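Local coordinates for HDLP (histone deacetylase-like protein) (Aquifex aeolicus, PDB 1C3S) that probably works as a zinc-dependent deacetylase of the histone deacetylase family and is linked to acetoin breakdown, at residues A[59-64]-A[131-136]; A[92-97]-A[141-146]; A[67-72]-A[98-103]. The protein carries 2 engineered substitutions. All blocks are in the same frame, centred on the assembly; numbering follows the deposited sequence.

Contact 1 of 3, residues A[59-64]-A[131-136]; sequences LFHTED and HHAFKS. With SHH (octanedioic acid hydroxyamide phenylamide), chain C.
Lys-135 starts with CG opposite its backbone N (chi1 -179°) and then bends at chi3 and chi4, which folds NZ back onto Phe-60 O, 3.1 Å away, in the carbonyl plane and on a lone pair. Thr-62, at chi1 67°, holds OG1 between its backbone N and carbonyl carbon, where it accepts a hydrogen bond from Ser-136 OG at 2.8 Å. The same Thr-62 OG1 donates to Asp-64 OD2; at 2.5 Å this bond is very short, and doubtful as a measure of strength. Thr-62 CG2 lies against Lys-135 CG at 3.5 Å. Between these grips, Thr-62 N donates to Lys-135 O over 3.2 Å and nearly straight (161°).

Phe-60 CZ comes within 3.4 Å of Lys-135 N, while Phe-60 CD2 covers a face of the His-61 ring, whose edge meets Phe-134 O and Lys-135 O. At the far end of 131-136, His-131 NE2 donates to SHH O1 (3.2 Å). His-132 NE2 accepts from SHH N1 (2.8 Å).

The contact thus joins the N-cap residue of helix 63-74 to a loop that reaches the hydroxamate beside the zinc site. One main-chain bond is flanked by an ammonium on a carbonyl and by a hydroxyl pair, so the joint depends on backbone and side chains alike.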
loop_
_atom_site.group_PDB
_atom_site.type_symbol
_atom_site.label_atom_id
_atom_site.label_comp_id
_atom_site.label_asym_id
_atom_site.label_seq_id
_atom_site.Cartn_x
_atom_site.Cartn_y
_atom_site.Cartn_z
ATOM N N LEU A 59 -8.533 16.249 -7.770
ATOM C CA LEU A 59 -7.424 16.180 -8.720
ATOM C C LEU A 59 -7.542 14.826 -9.434
ATOM O O LEU A 59 -6.805 14.561 -10.379
ATOM C CB LEU A 59 -6.058 16.267 -8.003
ATOM C CG LEU A 59 -5.588 17.557 -7.300
ATOM C CD1 LEU A 59 -4.408 17.273 -6.397
ATOM C CD2 LEU A 59 -5.217 18.611 -8.341
ATOM N N PHE A 60 -8.473 13.982 -8.962
ATOM C CA PHE A 60 -8.729 12.653 -9.542
ATOM C C PHE A 60 -10.209 12.214 -9.505
ATOM O O PHE A 60 -10.790 11.857 -10.534
ATOM C CB PHE A 60 -7.878 11.584 -8.842
ATOM C CG PHE A 60 -8.227 10.168 -9.242
ATOM C CD1 PHE A 60 -8.115 9.749 -10.566
ATOM C CD2 PHE A 60 -8.678 9.246 -8.287
ATOM C CE1 PHE A 60 -8.447 8.433 -10.933
ATOM C CE2 PHE A 60 -9.011 7.936 -8.648
ATOM C CZ PHE A 60 -8.895 7.531 -9.971
ATOM N N HIS A 61 -10.808 12.229 -8.322
ATOM C CA HIS A 61 -12.197 11.820 -8.173
ATOM C C HIS A 61 -13.227 12.858 -8.621
ATOM O O HIS A 61 -13.020 14.062 -8.479
ATOM C CB HIS A 61 -12.478 11.424 -6.724
ATOM C CG HIS A 61 -11.810 10.152 -6.300
ATOM N ND1 HIS A 61 -10.718 10.124 -5.460
ATOM C CD2 HIS A 61 -12.095 8.860 -6.588
ATOM C CE1 HIS A 61 -10.362 8.871 -5.244
ATOM N NE2 HIS A 61 -11.181 8.085 -5.917
ATOM N N THR A 62 -14.346 12.374 -9.151
ATOM C CA THR A 62 -15.437 13.236 -9.625
ATOM C C THR A 62 -16.297 13.728 -8.464
ATOM O O THR A 62 -16.543 12.995 -7.513
ATOM C CB THR A 62 -16.341 12.475 -10.610
ATOM O OG1 THR A 62 -17.030 11.427 -9.919
ATOM C CG2 THR A 62 -15.501 11.856 -11.713
ATOM N N GLU A 63 -16.767 14.965 -8.543
ATOM C CA GLU A 63 -17.578 15.540 -7.470
ATOM C C GLU A 63 -18.741 14.691 -6.984
ATOM O O GLU A 63 -18.903 14.471 -5.790
ATOM C CB GLU A 63 -18.156 16.875 -7.895
ATOM C CG GLU A 63 -17.167 17.970 -8.094
ATOM C CD GLU A 63 -17.875 19.283 -8.347
ATOM O OE1 GLU A 63 -18.689 19.686 -7.470
ATOM O OE2 GLU A 63 -17.620 19.892 -9.415
ATOM N N ASP A 64 -19.573 14.248 -7.915
ATOM C CA ASP A 64 -20.723 13.450 -7.560
ATOM C C ASP A 64 -20.307 12.262 -6.691
ATOM O O ASP A 64 -20.970 11.950 -5.700
ATOM C CB ASP A 64 -21.438 12.982 -8.829
ATOM C CG ASP A 64 -20.548 12.141 -9.725
ATOM O OD1 ASP A 64 -21.029 11.656 -10.778
ATOM O OD2 ASP A 64 -19.363 11.959 -9.380
ATOM N N HIS A 131 -4.853 1.900 -3.453
ATOM C CA HIS A 131 -4.752 1.846 -4.906
ATOM C C HIS A 131 -5.851 1.287 -5.779
ATOM O O HIS A 131 -5.704 1.283 -6.992
ATOM C CB HIS A 131 -3.463 1.102 -5.230
ATOM C CG HIS A 131 -3.456 -0.316 -4.748
ATOM N ND1 HIS A 131 -2.329 -1.105 -4.782
ATOM C CD2 HIS A 131 -4.451 -1.105 -4.279
ATOM C CE1 HIS A 131 -2.632 -2.317 -4.350
ATOM N NE2 HIS A 131 -3.914 -2.342 -4.039
ATOM N N HIS A 132 -6.942 0.820 -5.186
ATOM C CA HIS A 132 -8.026 0.234 -5.962
ATOM C C HIS A 132 -9.140 1.169 -6.438
ATOM O O HIS A 132 -9.743 0.924 -7.484
ATOM C CB HIS A 132 -8.670 -0.907 -5.164
ATOM C CG HIS A 132 -7.804 -2.119 -4.995
ATOM N ND1 HIS A 132 -7.281 -2.813 -6.065
ATOM C CD2 HIS A 132 -7.460 -2.824 -3.887
ATOM C CE1 HIS A 132 -6.658 -3.892 -5.623
ATOM N NE2 HIS A 132 -6.753 -3.923 -4.306
ATOM N N ALA A 133 -9.426 2.224 -5.682
ATOM C CA ALA A 133 -10.527 3.120 -6.019
ATOM C C ALA A 133 -10.471 3.723 -7.417
ATOM O O ALA A 133 -9.401 4.111 -7.895
ATOM C CB ALA A 133 -10.616 4.215 -5.003
ATOM N N PHE A 134 -11.622 3.804 -8.079
ATOM C CA PHE A 134 -11.638 4.393 -9.411
ATOM C C PHE A 134 -12.095 5.836 -9.335
ATOM O O PHE A 134 -12.447 6.333 -8.279
ATOM C CB PHE A 134 -12.541 3.613 -10.377
ATOM C CG PHE A 134 -12.102 2.203 -10.623
ATOM C CD1 PHE A 134 -12.675 1.154 -9.934
ATOM C CD2 PHE A 134 -11.112 1.918 -11.552
ATOM C CE1 PHE A 134 -12.266 -0.169 -10.172
ATOM C CE2 PHE A 134 -10.699 0.605 -11.792
ATOM C CZ PHE A 134 -11.282 -0.430 -11.099
ATOM N N LYS A 135 -12.067 6.502 -10.472
ATOM C CA LYS A 135 -12.450 7.891 -10.575
ATOM C C LYS A 135 -13.812 8.184 -9.918
ATOM O O LYS A 135 -13.974 9.211 -9.256
ATOM C CB LYS A 135 -12.430 8.276 -12.058
ATOM C CG LYS A 135 -12.781 9.698 -12.381
ATOM C CD LYS A 135 -12.484 9.981 -13.850
ATOM C CE LYS A 135 -10.969 10.144 -14.127
ATOM N NZ LYS A 135 -10.398 11.433 -13.581
ATOM N N SER A 136 -14.773 7.280 -10.076
ATOM C CA SER A 136 -16.094 7.479 -9.489
ATOM C C SER A 136 -16.620 6.164 -8.917
ATOM O O SER A 136 -17.783 5.810 -9.120
ATOM C CB SER A 136 -17.063 7.979 -10.563
ATOM O OG SER A 136 -16.479 9.031 -11.307
HETATM O O1 SHH C . -4.312 -4.701 -1.913
HETATM O O2 SHH C . -5.860 -5.766 0.163
HETATM N N1 SHH C . -5.713 -4.712 -1.809
HETATM C C1 SHH C . -6.313 -5.584 -0.938
HETATM C C2 SHH C . -7.388 -6.402 -1.465
HETATM C C3 SHH C . -8.753 -6.117 -0.854
HETATM C C4 SHH C . -9.825 -6.978 -1.486
HETATM C C5 SHH C . -9.979 -8.251 -0.689
HETATM C C6 SHH C . -11.406 -8.689 -0.949
HETATM C C7 SHH C . -11.575 -10.174 -0.716
HETATM C C8 SHH C . -12.417 -10.402 0.504
HETATM O O3 SHH C . -13.555 -9.988 0.661
HETATM N N2 SHH C . -11.771 -11.158 1.414
HETATM C C9 SHH C . -12.028 -11.442 2.877
HETATM C C10 SHH C . -11.107 -12.346 3.515
HETATM C C11 SHH C . -11.278 -12.690 4.932
HETATM C C12 SHH C . -12.355 -12.164 5.704
HETATM C C13 SHH C . -13.295 -11.258 5.025
HETATM C C14 SHH C . -13.139 -10.872 3.603
#

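Contact 2 of 3, residues A[92-97]-A[141-146]; sequences ENPVSY and FCYINN. Unlike the reference sequence in segment 141-146: Asn-146 (reference Asp). With SHH (octanedioic acid hydroxyamide phenylamide), chain C.
Asn-93 and Phe-141 bring two loops to their nearest point, with CA atoms 4.9 Å apart, and neither segment has regular structure where they meet. Phe-141 has a positive phi (76°), a left-handed backbone conformation, and its N-H is taken up by the side chain of Asn-93. That bond, Phe-141 N to Asn-93 OD1, is short at 2.7 Å. The donor lies nearly along the C=O axis, although the angle at the hydrogen is only 130°. The other end of the amide is held too, since ND2 donates to Asn-87 O, so the rotation of the group is fixed.

CB of Phe-141 points away from 92-97, but with CG anti to the carbonyl carbon (chi1 -55°) the ring turns back to that loop: Phe-141 CD2 lies 3.2 Å from Glu-92 O and 3.9 Å from Glu-92 CG. One face of the ring is taken by the aliphatic linker of the bound inhibitor, with SHH C3 3.5 Å from Phe-141 CE1, and the His-21 ring packs edge-to-face with that of Phe-141. Further along, Tyr-143 OH donates to a lone pair of Pro-94 O at 2.6 Å, and Asn-93 CB sits 3.6 Å from Tyr-143 CE2.

Phe-141 lines one side of the narrow channel typical of the histone deacetylase family, its side chain about 8 Å from the zinc ion, and the hydroxamate inhibitor occupies that channel.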
loop_
_atom_site.group_PDB
_atom_site.type_symbol
_atom_site.label_atom_id
_atom_site.label_comp_id
_atom_site.label_asym_id
_atom_site.label_seq_id
_atom_site.Cartn_x
_atom_site.Cartn_y
_atom_site.Cartn_z
ATOM N N GLU A 92 -18.011 -5.183 1.057
ATOM C CA GLU A 92 -16.662 -4.816 0.635
ATOM C C GLU A 92 -16.269 -3.400 1.045
ATOM O O GLU A 92 -15.232 -3.175 1.674
ATOM C CB GLU A 92 -16.571 -4.964 -0.889
ATOM C CG GLU A 92 -15.163 -5.097 -1.425
ATOM C CD GLU A 92 -15.115 -5.455 -2.912
ATOM O OE1 GLU A 92 -15.289 -4.543 -3.759
ATOM O OE2 GLU A 92 -14.914 -6.663 -3.221
ATOM N N ASN A 93 -17.123 -2.452 0.680
ATOM C CA ASN A 93 -16.915 -1.039 0.970
ATOM C C ASN A 93 -18.193 -0.576 1.667
ATOM O O ASN A 93 -19.036 0.082 1.059
ATOM C CB ASN A 93 -16.735 -0.293 -0.350
ATOM C CG ASN A 93 -15.896 -1.074 -1.342
ATOM O OD1 ASN A 93 -14.771 -1.450 -1.047
ATOM N ND2 ASN A 93 -16.447 -1.325 -2.517
ATOM N N PRO A 94 -18.339 -0.893 2.961
ATOM C CA PRO A 94 -19.544 -0.497 3.685
ATOM C C PRO A 94 -19.569 0.968 4.024
ATOM O O PRO A 94 -18.653 1.724 3.705
ATOM C CB PRO A 94 -19.473 -1.332 4.973
ATOM C CG PRO A 94 -18.427 -2.369 4.684
ATOM C CD PRO A 94 -17.429 -1.577 3.885
ATOM N N VAL A 95 -20.652 1.333 4.693
ATOM C CA VAL A 95 -20.874 2.666 5.192
ATOM C C VAL A 95 -20.169 2.671 6.550
ATOM O O VAL A 95 -20.289 1.715 7.328
ATOM C CB VAL A 95 -22.390 2.911 5.388
ATOM C CG1 VAL A 95 -22.644 4.070 6.368
ATOM C CG2 VAL A 95 -23.015 3.211 4.047
ATOM N N SER A 96 -19.421 3.728 6.830
ATOM C CA SER A 96 -18.732 3.846 8.107
ATOM C C SER A 96 -18.099 5.224 8.138
ATOM O O SER A 96 -18.301 6.027 7.227
ATOM C CB SER A 96 -17.631 2.789 8.228
ATOM O OG SER A 96 -16.567 3.103 7.363
ATOM N N TYR A 97 -17.332 5.513 9.178
ATOM C CA TYR A 97 -16.672 6.793 9.218
ATOM C C TYR A 97 -15.279 6.733 8.608
ATOM O O TYR A 97 -14.536 7.717 8.623
ATOM C CB TYR A 97 -16.645 7.349 10.633
ATOM C CG TYR A 97 -18.003 7.880 11.028
ATOM C CD1 TYR A 97 -18.920 7.094 11.720
ATOM C CD2 TYR A 97 -18.401 9.150 10.625
ATOM C CE1 TYR A 97 -20.205 7.576 11.992
ATOM C CE2 TYR A 97 -19.668 9.631 10.888
ATOM C CZ TYR A 97 -20.568 8.851 11.562
ATOM O OH TYR A 97 -21.842 9.340 11.756
ATOM N N PHE A 141 -12.254 -2.366 -0.833
ATOM C CA PHE A 141 -12.068 -1.706 0.464
ATOM C C PHE A 141 -11.682 -0.242 0.313
ATOM O O PHE A 141 -11.641 0.495 1.304
ATOM C CB PHE A 141 -10.969 -2.379 1.279
ATOM C CG PHE A 141 -11.158 -3.848 1.479
ATOM C CD1 PHE A 141 -10.144 -4.603 2.058
ATOM C CD2 PHE A 141 -12.352 -4.472 1.131
ATOM C CE1 PHE A 141 -10.313 -5.946 2.293
ATOM C CE2 PHE A 141 -12.539 -5.822 1.359
ATOM C CZ PHE A 141 -11.517 -6.569 1.946
ATOM N N CYS A 142 -11.395 0.189 -0.911
ATOM C CA CYS A 142 -11.000 1.577 -1.127
ATOM C C CYS A 142 -12.118 2.469 -1.630
ATOM O O CYS A 142 -12.944 2.044 -2.419
ATOM C CB CYS A 142 -9.821 1.632 -2.096
ATOM S SG CYS A 142 -8.506 0.553 -1.582
ATOM N N TYR A 143 -12.123 3.712 -1.152
ATOM C CA TYR A 143 -13.117 4.715 -1.532
ATOM C C TYR A 143 -12.402 5.857 -2.257
ATOM O O TYR A 143 -12.907 6.411 -3.240
ATOM C CB TYR A 143 -13.833 5.286 -0.303
ATOM C CG TYR A 143 -14.458 4.268 0.619
ATOM C CD1 TYR A 143 -13.717 3.669 1.633
ATOM C CD2 TYR A 143 -15.781 3.875 0.452
ATOM C CE1 TYR A 143 -14.280 2.699 2.452
ATOM C CE2 TYR A 143 -16.350 2.909 1.263
ATOM C CZ TYR A 143 -15.595 2.328 2.254
ATOM O OH TYR A 143 -16.152 1.367 3.046
ATOM N N ILE A 144 -11.226 6.209 -1.748
ATOM C CA ILE A 144 -10.425 7.270 -2.341
ATOM C C ILE A 144 -9.081 6.674 -2.696
ATOM O O ILE A 144 -8.542 5.864 -1.937
ATOM C CB ILE A 144 -10.246 8.458 -1.363
ATOM C CG1 ILE A 144 -11.631 9.031 -1.016
ATOM C CG2 ILE A 144 -9.371 9.546 -2.003
ATOM C CD1 ILE A 144 -11.631 10.255 -0.102
ATOM N N ASN A 145 -8.563 7.059 -3.860
ATOM C CA ASN A 145 -7.279 6.560 -4.366
ATOM C C ASN A 145 -6.161 7.566 -4.057
ATOM O O ASN A 145 -5.820 8.376 -4.924
ATOM C CB ASN A 145 -7.371 6.375 -5.882
ATOM C CG ASN A 145 -6.231 5.554 -6.443
ATOM O OD1 ASN A 145 -5.062 5.799 -6.146
ATOM N ND2 ASN A 145 -6.564 4.574 -7.264
ATOM N N ASN A 146 -5.596 7.528 -2.844
ATOM C CA ASN A 146 -4.536 8.474 -2.500
ATOM C C ASN A 146 -3.391 8.448 -3.514
ATOM O O ASN A 146 -2.877 9.500 -3.880
ATOM C CB ASN A 146 -4.038 8.282 -1.048
ATOM C CG ASN A 146 -3.340 6.953 -0.810
ATOM O OD1 ASN A 146 -2.153 6.798 -1.097
ATOM N ND2 ASN A 146 -4.084 5.980 -0.273
HETATM O O1 SHH C . -4.312 -4.701 -1.913
HETATM O O2 SHH C . -5.860 -5.766 0.163
HETATM N N1 SHH C . -5.713 -4.712 -1.809
HETATM C C1 SHH C . -6.313 -5.584 -0.938
HETATM C C2 SHH C . -7.388 -6.402 -1.465
HETATM C C3 SHH C . -8.753 -6.117 -0.854
HETATM C C4 SHH C . -9.825 -6.978 -1.486
HETATM C C5 SHH C . -9.979 -8.251 -0.689
HETATM C C6 SHH C . -11.406 -8.689 -0.949
HETATM C C7 SHH C . -11.575 -10.174 -0.716
HETATM C C8 SHH C . -12.417 -10.402 0.504
HETATM O O3 SHH C . -13.555 -9.988 0.661
HETATM N N2 SHH C . -11.771 -11.158 1.414
HETATM C C9 SHH C . -12.028 -11.442 2.877
HETATM C C10 SHH C . -11.107 -12.346 3.515
HETATM C C11 SHH C . -11.278 -12.690 4.932
HETATM C C12 SHH C . -12.355 -12.164 5.704
HETATM C C13 SHH C . -13.295 -11.258 5.025
HETATM C C14 SHH C . -13.139 -10.872 3.603
#

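Contact 3 of 3, residues A[67-72]-A[98-103]; sequences NTLMEA and AMFTGS
Leu-69 is the first residue of 67-72 to meet the other helix, Leu-69 CB lying 3.9 Å from Phe-100 CD1. From the same side chain, Leu-69 CD2 reaches over to within 4.2 Å of Met-99 CE, the two chains running at a slant to each other. Beyond this pair, Leu-69 also packs on Ile-88.

Met-70 follows with a more directed contact. Its CG stands above the centre of the Phe-100 ring, 3.5 Å from the centroid and only 13° from the normal, a CH-pi contact over one face. SD follows with the chain extended at chi2, 4.3 Å from the Phe-100 centroid and oblique, making a Met-aromatic contact; the bend at chi3 then brings Met-70 CE to 4.0 Å from Phe-100 CE2. Phe-100 is offered to it by a first torsion that sets CG opposite the backbone N (chi1 -176°), which projects the ring toward helix 63-74. With Phe-100 cut back to an alanine, Met-70 is likely to lose the face that CG covers and the aromatic partner of SD, and a gap would probably open beside Leu-69 CB.

Helices 63-74 and 98-118 pack on each other within the arginase-like alpha/beta domain of the histone deacetylase family, ahead of strand 122-125. Their short segments approach to 8.6 Å between axes and cross at -106°. The second opens with a wider pi-type turn at 98-102, spanned by a weak bond from Ser-103 N to Ala-98 O.

Ala-72, one turn on from Leu-69, lets the bent Met-99 side chain in close: Ala-72 CB lies 3.9 Å from Met-99 CE.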
loop_
_atom_site.group_PDB
_atom_site.type_symbol
_atom_site.label_atom_id
_atom_site.label_comp_id
_atom_site.label_asym_id
_atom_site.label_seq_id
_atom_site.Cartn_x
_atom_site.Cartn_y
_atom_site.Cartn_z
ATOM N N ASN A 67 -19.259 13.752 -3.294
ATOM C CA ASN A 67 -20.419 14.194 -2.532
ATOM C C ASN A 67 -21.233 12.983 -2.067
ATOM O O ASN A 67 -21.891 13.035 -1.030
ATOM C CB ASN A 67 -21.308 15.162 -3.354
ATOM C CG ASN A 67 -20.564 16.436 -3.781
ATOM O OD1 ASN A 67 -19.845 17.031 -2.990
ATOM N ND2 ASN A 67 -20.756 16.860 -5.032
ATOM N N THR A 68 -21.174 11.888 -2.820
ATOM C CA THR A 68 -21.909 10.689 -2.441
ATOM C C THR A 68 -21.271 10.086 -1.192
ATOM O O THR A 68 -21.963 9.545 -0.321
ATOM C CB THR A 68 -21.897 9.616 -3.551
ATOM O OG1 THR A 68 -22.464 10.150 -4.751
ATOM C CG2 THR A 68 -22.714 8.419 -3.124
ATOM N N LEU A 69 -19.947 10.179 -1.115
ATOM C CA LEU A 69 -19.223 9.645 0.018
ATOM C C LEU A 69 -19.528 10.450 1.259
ATOM O O LEU A 69 -19.785 9.893 2.327
ATOM C CB LEU A 69 -17.719 9.654 -0.255
ATOM C CG LEU A 69 -17.203 8.607 -1.236
ATOM C CD1 LEU A 69 -15.707 8.745 -1.440
ATOM C CD2 LEU A 69 -17.516 7.253 -0.673
ATOM N N MET A 70 -19.497 11.768 1.109
ATOM C CA MET A 70 -19.764 12.674 2.207
ATOM C C MET A 70 -21.199 12.550 2.711
ATOM O O MET A 70 -21.447 12.567 3.927
ATOM C CB MET A 70 -19.466 14.101 1.760
ATOM C CG MET A 70 -18.021 14.255 1.290
ATOM S SD MET A 70 -17.573 15.939 0.906
ATOM C CE MET A 70 -17.800 16.676 2.494
ATOM N N GLU A 71 -22.140 12.411 1.781
ATOM C CA GLU A 71 -23.542 12.278 2.152
ATOM C C GLU A 71 -23.799 10.960 2.865
ATOM O O GLU A 71 -24.481 10.922 3.884
ATOM C CB GLU A 71 -24.439 12.363 0.914
ATOM C CG GLU A 71 -25.939 12.257 1.222
ATOM C CD GLU A 71 -26.481 13.431 2.077
ATOM O OE1 GLU A 71 -27.672 13.366 2.473
ATOM O OE2 GLU A 71 -25.734 14.414 2.345
ATOM N N ALA A 72 -23.235 9.888 2.318
ATOM C CA ALA A 72 -23.399 8.551 2.868
ATOM C C ALA A 72 -22.808 8.405 4.261
ATOM O O ALA A 72 -23.399 7.758 5.124
ATOM C CB ALA A 72 -22.781 7.532 1.932
ATOM N N ALA A 98 -14.958 5.572 8.049
ATOM C CA ALA A 98 -13.692 5.332 7.379
ATOM C C ALA A 98 -13.892 5.625 5.894
ATOM O O ALA A 98 -12.957 5.987 5.192
ATOM C CB ALA A 98 -13.271 3.881 7.558
ATOM N N MET A 99 -15.126 5.485 5.424
ATOM C CA MET A 99 -15.422 5.714 4.015
ATOM C C MET A 99 -15.023 7.092 3.502
ATOM O O MET A 99 -14.651 7.240 2.344
ATOM C CB MET A 99 -16.905 5.473 3.736
ATOM C CG MET A 99 -17.855 6.500 4.334
ATOM S SD MET A 99 -19.537 5.883 4.221
ATOM C CE MET A 99 -19.574 5.442 2.484
ATOM N N PHE A 100 -15.110 8.107 4.346
ATOM C CA PHE A 100 -14.720 9.430 3.896
ATOM C C PHE A 100 -13.729 10.118 4.845
ATOM O O PHE A 100 -12.682 10.596 4.405
ATOM C CB PHE A 100 -15.943 10.324 3.691
ATOM C CG PHE A 100 -15.600 11.668 3.134
ATOM C CD1 PHE A 100 -15.248 11.809 1.800
ATOM C CD2 PHE A 100 -15.488 12.772 3.976
ATOM C CE1 PHE A 100 -14.777 13.029 1.316
ATOM C CE2 PHE A 100 -15.022 13.980 3.506
ATOM C CZ PHE A 100 -14.663 14.112 2.176
ATOM N N THR A 101 -14.048 10.159 6.137
ATOM C CA THR A 101 -13.174 10.816 7.109
ATOM C C THR A 101 -11.801 10.162 7.247
ATOM O O THR A 101 -10.791 10.856 7.237
ATOM C CB THR A 101 -13.844 10.911 8.499
ATOM O OG1 THR A 101 -14.930 11.838 8.428
ATOM C CG2 THR A 101 -12.864 11.392 9.553
ATOM N N GLY A 102 -11.761 8.839 7.373
ATOM C CA GLY A 102 -10.485 8.159 7.493
ATOM C C GLY A 102 -9.754 8.133 6.159
ATOM O O GLY A 102 -8.526 8.232 6.094
ATOM N N SER A 103 -10.535 7.996 5.091
ATOM C CA SER A 103 -10.020 7.964 3.730
ATOM C C SER A 103 -9.390 9.293 3.409
ATOM O O SER A 103 -8.303 9.341 2.845
ATOM C CB SER A 103 -11.149 7.707 2.748
ATOM O OG SER A 103 -11.733 6.449 3.005
#

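Followed from the N terminus, the chain enters contact 1 at 59-64 and runs straight on into helix 63-74, whose residues 67-72 serve contact 3. It then passes through 92-97, used in contact 2, into helix 98-118, where 98-103 closes contact 3 as the shortest of the three loops. After strand 122-125, one long loop supplies 131-136 to close contact 1 and then 141-146 to close contact 2. Contact 3 is thus nested inside contact 1, whereas contact 2 crosses both. Ala-133 and Asn-145 join contacts 1 and 2, both of which touch the inhibitor; Tyr-143 packs on Met-99 between contacts 2 and 3. Together they tie the helix pair to the loop lining the zinc site.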